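Local structure of phenol hydroxylase component phN (Pseudomonas stutzeri, 3U52) at residues 244-247 with 248-252. The protein is probably the diiron oxygenase component of a bacterial multicomponent phenol hydroxylase, activating dioxygen to hydroxylate phenol. Residues are numbered along the deposited sequence; the frame is centred on the assembly and turned at random.
Sequences IKFI and LEQHE
The side chain of Gln250 folds back over one face of the Phe246 ring, an i to i+4 pairing in the last turn of helix 220-250, which also carries the iron ligands Glu233 and His236 and belongs to the ferritin-like helical bundle of the methane/phenol/alkene hydroxylase family. Gln250 CG lies 3.9 Å from the Phe246 ring centroid and 13° off its normal, a CH-pi contact. A bend at chi2 (-76°) turns the amide over the ring, the two planes stacked 18° apart, with NE2 of Gln250 3.4 Å from CE1 of Phe246. The Phe246 ring also packs against Trp47 and, edge-to-face, Trp50, beside a bound xenon. Gln250 OE1 accepts a hydrogen bond from the backbone N of Asp46, tying the helix end to the loop that carries those tryptophans. With Gln250 replaced by an alanine, Asp46 N is likely to lose its acceptor and the ring face its amide cover. Lys245 NZ and Glu249 OE2, 6.5 Å apart, each turn to another partner: NZ forms a salt bridge with Asp309, and OE2 hydrogen-bonds Tyr313 OH. Glu249 N reaches Lys245 O at 3.0 Å but also makes a weak second bond to Phe246 O. Gln250 N then makes only weak ones, to Phe246 O at 3.2 Å and to Ile247 O at 3.4 Å.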
loop_
_atom_site.group_PDB
_atom_site.type_symbol
_atom_site.label_atom_id
_atom_site.label_comp_id
_atom_site.label_asym_id
_atom_site.label_seq_id
_atom_site.Cartn_x
_atom_site.Cartn_y
_atom_site.Cartn_z
ATOM N N ILE A 244 9.176 28.783 21.042
ATOM C CA ILE A 244 9.757 29.325 22.312
ATOM C C ILE A 244 10.849 30.318 22.057
ATOM O O ILE A 244 10.911 31.292 22.774
ATOM C CB ILE A 244 10.348 28.320 23.369
ATOM C CG1 ILE A 244 10.693 27.033 22.725
ATOM C CG2 ILE A 244 9.471 28.274 24.739
ATOM C CD1 ILE A 244 12.095 26.941 22.297
ATOM N N LYS A 245 11.715 30.057 21.067
ATOM C CA LYS A 245 12.797 30.987 20.729
ATOM C C LYS A 245 12.248 32.315 20.252
ATOM O O LYS A 245 12.655 33.348 20.776
ATOM C CB LYS A 245 13.775 30.394 19.728
ATOM C CG LYS A 245 14.409 29.096 20.284
ATOM C CD LYS A 245 15.646 28.645 19.530
ATOM C CE LYS A 245 16.538 27.769 20.444
ATOM N NZ LYS A 245 17.874 27.407 19.775
ATOM N N PHE A 246 11.270 32.280 19.348
ATOM C CA PHE A 246 10.640 33.497 18.840
ATOM C C PHE A 246 10.094 34.372 19.975
ATOM O O PHE A 246 10.393 35.554 20.052
ATOM C CB PHE A 246 9.487 33.181 17.888
ATOM C CG PHE A 246 8.845 34.401 17.338
ATOM C CD1 PHE A 246 9.512 35.183 16.413
ATOM C CD2 PHE A 246 7.596 34.800 17.784
ATOM C CE1 PHE A 246 8.904 36.365 15.921
ATOM C CE2 PHE A 246 6.996 35.951 17.286
ATOM C CZ PHE A 246 7.657 36.726 16.359
ATOM N N ILE A 247 9.313 33.760 20.849
ATOM C CA ILE A 247 8.635 34.448 21.976
ATOM C C ILE A 247 9.625 34.996 23.000
ATOM O O ILE A 247 9.478 36.148 23.453
ATOM C CB ILE A 247 7.623 33.516 22.655
ATOM C CG1 ILE A 247 6.480 33.208 21.687
ATOM C CG2 ILE A 247 7.031 34.157 23.894
ATOM C CD1 ILE A 247 5.418 32.235 22.303
ATOM N N LEU A 248 10.650 34.188 23.320
ATOM C CA LEU A 248 11.670 34.611 24.277
ATOM C C LEU A 248 12.518 35.771 23.748
ATOM O O LEU A 248 12.951 36.623 24.518
ATOM C CB LEU A 248 12.588 33.439 24.663
ATOM C CG LEU A 248 11.845 32.393 25.506
ATOM C CD1 LEU A 248 12.664 31.085 25.643
ATOM C CD2 LEU A 248 11.421 32.957 26.842
ATOM N N GLU A 249 12.741 35.817 22.445
ATOM C CA GLU A 249 13.587 36.855 21.861
ATOM C C GLU A 249 12.868 38.156 21.604
ATOM O O GLU A 249 13.495 39.198 21.446
ATOM C CB GLU A 249 14.202 36.336 20.575
ATOM C CG GLU A 249 15.325 35.368 20.875
ATOM C CD GLU A 249 16.035 34.869 19.665
ATOM O OE1 GLU A 249 15.897 35.515 18.602
ATOM O OE2 GLU A 249 16.738 33.835 19.789
ATOM N N GLN A 250 11.547 38.116 21.571
ATOM C CA GLN A 250 10.781 39.287 21.194
ATOM C C GLN A 250 10.732 40.386 22.256
ATOM O O GLN A 250 10.572 41.553 21.911
ATOM C CB GLN A 250 9.374 38.896 20.734
ATOM C CG GLN A 250 9.370 38.253 19.395
ATOM C CD GLN A 250 9.556 39.246 18.278
ATOM O OE1 GLN A 250 8.866 40.230 18.235
ATOM N NE2 GLN A 250 10.497 38.998 17.382
ATOM N N HIS A 251 10.901 40.040 23.525
ATOM C CA HIS A 251 10.825 41.043 24.564
ATOM C C HIS A 251 11.213 40.433 25.879
ATOM O O HIS A 251 10.741 39.343 26.210
ATOM C CB HIS A 251 9.402 41.597 24.683
ATOM C CG HIS A 251 9.375 42.981 25.235
ATOM N ND1 HIS A 251 9.594 43.243 26.571
ATOM C CD2 HIS A 251 9.233 44.186 24.630
ATOM C CE1 HIS A 251 9.556 44.550 26.773
ATOM N NE2 HIS A 251 9.342 45.143 25.610
ATOM N N GLU A 252 12.040 41.126 26.655
ATOM C CA GLU A 252 12.481 40.590 27.947
ATOM C C GLU A 252 11.325 40.372 28.877
ATOM O O GLU A 252 11.367 39.472 29.694
ATOM C CB GLU A 252 13.509 41.494 28.641
ATOM C CG GLU A 252 13.083 42.934 28.736
ATOM C CD GLU A 252 14.140 43.818 29.388
ATOM O OE1 GLU A 252 15.244 43.966 28.800
ATOM O OE2 GLU A 252 13.857 44.371 30.488
#